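Local coordinates for TPR repeat-containing protein (Cytophaga hutchinsonii, PDB 3U4T) that is of unknown function but contains tetratricopeptide repeats, so it probably offers a helical scaffold for binding other proteins, at residues R235-V238 with K239-A243; K172-Y176 with I177-W181. The protein carries 1 engineered substitution. One frame throughout, in Å; residues are numbered along the deposited sequence.

Both contacts sit where a loop runs into the first turn of a helix, in the C-terminal half of an all-helical chain. Contact 2 comes first along the sequence, at the start of helix 176-189. Contact 1 follows at the start of helix 237-250, with helices 199-209 and 217-233 in between. Their centres lie about 26 Å apart and their nearest atoms about 15 Å, so they do not touch. Helix 217-233 is a common neighbour: Tyr176 and Leu180 of contact 2 rest on it, as do Lys239, Ala240 and Ala243 of contact 1. Each marks a point where a short connection leads the chain into the next helix of the elongated array.

Contact 1 (R235-V238 with K239-A243); sequences RDKV and KADAA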
loop_
_atom_site.group_PDB
_atom_site.type_symbol
_atom_site.label_atom_id
_atom_site.label_comp_id
_atom_site.label_asym_id
_atom_site.label_seq_id
_atom_site.Cartn_x
_atom_site.Cartn_y
_atom_site.Cartn_z
ATOM N N ARG A 235 29.235 -9.983 -22.656
ATOM C CA ARG A 235 30.660 -9.696 -22.773
ATOM C C ARG A 235 31.055 -8.252 -23.090
ATOM O O ARG A 235 32.078 -8.013 -23.732
ATOM C CB ARG A 235 31.280 -10.646 -23.805
ATOM C CG ARG A 235 31.281 -12.111 -23.375
ATOM C CD ARG A 235 31.789 -13.024 -24.483
ATOM N NE ARG A 235 32.059 -14.374 -23.996
ATOM C CZ ARG A 235 32.547 -15.356 -24.746
ATOM N NH1 ARG A 235 32.819 -15.141 -26.024
ATOM N NH2 ARG A 235 32.771 -16.549 -24.215
ATOM N N ASP A 236 30.260 -7.294 -22.631
ATOM C CA ASP A 236 30.564 -5.883 -22.856
ATOM C C ASP A 236 31.156 -5.267 -21.581
ATOM O O ASP A 236 30.463 -4.579 -20.829
ATOM C CB ASP A 236 29.305 -5.111 -23.241
ATOM C CG ASP A 236 29.618 -3.741 -23.817
ATOM O OD1 ASP A 236 30.573 -3.097 -23.330
ATOM O OD2 ASP A 236 28.899 -3.310 -24.752
ATOM N N LYS A 237 32.440 -5.523 -21.346
ATOM C CA LYS A 237 33.158 -5.005 -20.179
ATOM C C LYS A 237 32.979 -3.492 -20.053
ATOM O O LYS A 237 32.749 -2.968 -18.961
ATOM C CB LYS A 237 34.649 -5.337 -20.318
ATOM C CG LYS A 237 35.531 -4.909 -19.152
ATOM C CD LYS A 237 35.742 -6.061 -18.169
ATOM C CE LYS A 237 36.702 -5.673 -17.056
ATOM N NZ LYS A 237 36.804 -6.719 -15.995
ATOM N N VAL A 238 33.089 -2.789 -21.175
ATOM C CA VAL A 238 32.950 -1.332 -21.185
ATOM C C VAL A 238 31.674 -0.843 -20.493
ATOM O O VAL A 238 31.733 -0.080 -19.530
ATOM C CB VAL A 238 32.961 -0.782 -22.630
ATOM C CG1 VAL A 238 32.626 0.702 -22.626
ATOM C CG2 VAL A 238 34.324 -1.021 -23.264
ATOM N N LYS A 239 30.524 -1.268 -20.997
ATOM C CA LYS A 239 29.262 -0.859 -20.414
ATOM C C LYS A 239 29.034 -1.437 -19.021
ATOM O O LYS A 239 28.561 -0.734 -18.127
ATOM C CB LYS A 239 28.101 -1.254 -21.332
ATOM C CG LYS A 239 27.773 -0.225 -22.410
ATOM C CD LYS A 239 27.884 -0.820 -23.802
ATOM C CE LYS A 239 27.354 0.136 -24.857
ATOM N NZ LYS A 239 25.904 0.431 -24.643
ATOM N N ALA A 240 29.378 -2.708 -18.832
ATOM C CA ALA A 240 29.175 -3.361 -17.541
ATOM C C ALA A 240 29.933 -2.650 -16.432
ATOM O O ALA A 240 29.414 -2.468 -15.330
ATOM C CB ALA A 240 29.594 -4.819 -17.609
ATOM N N ASP A 241 31.160 -2.242 -16.718
ATOM C CA ASP A 241 31.945 -1.544 -15.716
ATOM C C ASP A 241 31.310 -0.200 -15.366
ATOM O O ASP A 241 31.294 0.218 -14.201
ATOM C CB ASP A 241 33.374 -1.341 -16.214
ATOM C CG ASP A 241 34.178 -2.623 -16.198
ATOM O OD1 ASP A 241 33.718 -3.608 -15.570
ATOM O OD2 ASP A 241 35.269 -2.641 -16.806
ATOM N N ALA A 242 30.778 0.473 -16.380
ATOM C CA ALA A 242 30.138 1.767 -16.178
ATOM C C ALA A 242 28.953 1.616 -15.229
ATOM O O ALA A 242 28.727 2.457 -14.361
ATOM C CB ALA A 242 29.667 2.341 -17.525
ATOM N N ALA A 243 28.192 0.542 -15.403
ATOM C CA ALA A 243 27.040 0.308 -14.552
ATOM C C ALA A 243 27.544 0.028 -13.142
ATOM O O ALA A 243 26.991 0.535 -12.161
ATOM C CB ALA A 243 26.225 -0.865 -15.079
#
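With chi1 at -166°, Asp236 sends its carboxylate away from its own backbone N and forward over the opening turn of helix 237-250, where it meets the amide of Lys239. The capping bond from Lys239 N to Asp236 OD1 is 3.0 Å long and practically straight at the hydrogen, although the N-H comes down on the carboxylate from above its plane. The main-chain carbonyl of the same residue works too: Asp236 O takes the amide of Ala240 at 2.9 Å. Asp236 thus receives two successive amides of the first turn, one on its side chain and one on its backbone. A carboxylate placed at this end of a helix probably also interacts favourably with the helix dipole.

One residue further on, Lys237 and Asp241 are a helical turn apart and joined by the 2.8 Å bond from Asp241 N to Lys237 O. Chi1 of Lys237 (-178°) sets CG beside its own carbonyl carbon and 3.3 Å from Asp241 OD2; the bend at chi2 then carries CD and CE across the Asp241 carboxylate. The ammonium stays further off: Lys237 NZ is 4.4 Å from Asp241 OD1, beyond a salt bridge, so any attraction is probably modest on this outer surface. The next bond of the helix, Ala242 N to Val238 O, is weak at 3.3 Å.

On the inner side, the methyl of Ala240 packs on Tyr231 and Thr232 of helix 217-233, and Ala243 meets Ala228. That helix finishes in a Schellman motif whose C-prime residue is Arg235, with positive phi, and Asp236 caps the next helix immediately afterwards. A Schellman end followed directly by an N-cap makes a very short connection between consecutive helices, as in the helical hairpins of tetratricopeptide-repeat proteins.

Contact 2 (K172-Y176 with I177-W181); sequences KPNIY and IGYLW
Leu180 N gives its hydrogen to Tyr176 O at 2.9 Å, a bond that sets the first turn of helix 176-189. The chain arrives there through a type II beta turn, Lys172 to Ile175, with Pro173 and Asn174 at its corners. This turn, within a tetratricopeptide-repeat sequence, follows helix 158-171 and swings the backbone into the next helix of the stack. Ile175 holds the N-cap position, and its carbonyl O accepts Gly178 N at 3.0 Å.

Tyr176 has its CG wedged between its own backbone N and carbonyl carbon (chi1 83°), which lays one ring face over Ile177 N. CG1 of Ile177 reaches that ring near its rim, 4.3 Å from Tyr176 CZ, while Val208 and Cys209 of helix 199-209 also touch the Tyr176 side chain. Ile175 CG2 is 4.2 Å from Ile177 CG2, and the Ile175 side chain also touches Val168 and Leu169 of helix 158-171.

Tyr179 stretches back along the loop. Its CE2 lies 3.4 Å from Asn174 CA, its ring plane is 77° from the Asn174 amide, and its OH donates to Asn174 OD1 at 3.0 Å from above the amide plane.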
loop_
_atom_site.group_PDB
_atom_site.type_symbol
_atom_site.label_atom_id
_atom_site.label_comp_id
_atom_site.label_asym_id
_atom_site.label_seq_id
_atom_site.Cartn_x
_atom_site.Cartn_y
_atom_site.Cartn_z
ATOM N N LYS A 172 -0.540 7.049 -14.502
ATOM C CA LYS A 172 0.463 8.009 -14.034
ATOM C C LYS A 172 1.726 7.767 -14.865
ATOM O O LYS A 172 2.615 7.031 -14.439
ATOM C CB LYS A 172 0.769 7.831 -12.541
ATOM C CG LYS A 172 -0.405 8.109 -11.614
ATOM C CD LYS A 172 -0.935 9.528 -11.743
ATOM C CE LYS A 172 -2.048 9.796 -10.731
ATOM N NZ LYS A 172 -1.593 9.593 -9.325
ATOM N N PRO A 173 1.814 8.386 -16.054
ATOM C CA PRO A 173 2.931 8.267 -16.987
ATOM C C PRO A 173 4.300 8.572 -16.404
ATOM O O PRO A 173 4.488 9.603 -15.782
ATOM C CB PRO A 173 2.545 9.248 -18.108
ATOM C CG PRO A 173 1.082 9.277 -18.049
ATOM C CD PRO A 173 0.793 9.311 -16.575
ATOM N N ASN A 174 5.277 7.719 -16.697
ATOM C CA ASN A 174 6.658 7.914 -16.246
ATOM C C ASN A 174 6.894 7.722 -14.763
ATOM O O ASN A 174 7.977 8.031 -14.267
ATOM C CB ASN A 174 7.180 9.306 -16.651
ATOM C CG ASN A 174 7.882 9.282 -17.969
ATOM O OD1 ASN A 174 7.415 8.655 -18.920
ATOM N ND2 ASN A 174 9.006 9.985 -18.050
ATOM N N ILE A 175 5.894 7.218 -14.042
ATOM C CA ILE A 175 6.051 6.995 -12.603
ATOM C C ILE A 175 7.069 5.852 -12.469
ATOM O O ILE A 175 6.884 4.753 -13.009
ATOM C CB ILE A 175 4.692 6.646 -11.928
ATOM C CG1 ILE A 175 4.752 7.031 -10.452
ATOM C CG2 ILE A 175 4.369 5.168 -12.087
ATOM C CD1 ILE A 175 3.415 7.003 -9.736
ATOM N N TYR A 176 8.158 6.130 -11.765
ATOM C CA TYR A 176 9.245 5.176 -11.613
ATOM C C TYR A 176 8.839 3.807 -11.103
ATOM O O TYR A 176 9.327 2.778 -11.586
ATOM C CB TYR A 176 10.322 5.769 -10.703
ATOM C CG TYR A 176 10.060 5.618 -9.226
ATOM C CD1 TYR A 176 9.142 6.427 -8.563
ATOM C CD2 TYR A 176 10.769 4.676 -8.481
ATOM C CE1 TYR A 176 8.947 6.304 -7.181
ATOM C CE2 TYR A 176 10.584 4.545 -7.116
ATOM C CZ TYR A 176 9.679 5.359 -6.467
ATOM O OH TYR A 176 9.552 5.231 -5.101
ATOM N N ILE A 177 7.948 3.809 -10.124
ATOM C CA ILE A 177 7.473 2.583 -9.527
ATOM C C ILE A 177 6.868 1.635 -10.561
ATOM O O ILE A 177 6.898 0.422 -10.384
ATOM C CB ILE A 177 6.452 2.893 -8.433
ATOM C CG1 ILE A 177 6.871 2.182 -7.142
ATOM C CG2 ILE A 177 5.062 2.511 -8.905
ATOM C CD1 ILE A 177 6.235 2.742 -5.869
ATOM N N GLY A 178 6.326 2.189 -11.638
ATOM C CA GLY A 178 5.750 1.349 -12.674
ATOM C C GLY A 178 6.837 0.689 -13.503
ATOM O O GLY A 178 6.745 -0.490 -13.849
ATOM N N TYR A 179 7.878 1.445 -13.829
ATOM C CA TYR A 179 8.965 0.882 -14.613
ATOM C C TYR A 179 9.679 -0.188 -13.790
ATOM O O TYR A 179 10.034 -1.254 -14.310
ATOM C CB TYR A 179 9.943 1.979 -15.035
ATOM C CG TYR A 179 9.369 2.950 -16.054
ATOM C CD1 TYR A 179 8.977 2.516 -17.325
ATOM C CD2 TYR A 179 9.216 4.297 -15.743
ATOM C CE1 TYR A 179 8.450 3.407 -18.258
ATOM C CE2 TYR A 179 8.688 5.197 -16.662
ATOM C CZ TYR A 179 8.306 4.749 -17.918
ATOM O OH TYR A 179 7.785 5.657 -18.810
ATOM N N LEU A 180 9.871 0.093 -12.503
ATOM C CA LEU A 180 10.521 -0.859 -11.598
ATOM C C LEU A 180 9.827 -2.215 -11.653
ATOM O O LEU A 180 10.475 -3.251 -11.854
ATOM C CB LEU A 180 10.476 -0.346 -10.156
ATOM C CG LEU A 180 11.124 -1.278 -9.127
ATOM C CD1 LEU A 180 12.635 -1.272 -9.295
ATOM C CD2 LEU A 180 10.756 -0.817 -7.719
ATOM N N TRP A 181 8.502 -2.200 -11.486
ATOM C CA TRP A 181 7.720 -3.440 -11.487
ATOM C C TRP A 181 7.559 -4.088 -12.846
ATOM O O TRP A 181 7.500 -5.310 -12.938
ATOM C CB TRP A 181 6.362 -3.235 -10.799
ATOM C CG TRP A 181 6.533 -3.239 -9.301
ATOM C CD1 TRP A 181 6.673 -2.152 -8.483
ATOM C CD2 TRP A 181 6.739 -4.391 -8.470
ATOM N NE1 TRP A 181 6.962 -2.552 -7.200
ATOM C CE2 TRP A 181 7.009 -3.920 -7.164
ATOM C CE3 TRP A 181 6.732 -5.773 -8.709
ATOM C CZ2 TRP A 181 7.265 -4.788 -6.097
ATOM C CZ3 TRP A 181 6.987 -6.629 -7.656
ATOM C CH2 TRP A 181 7.255 -6.131 -6.361
#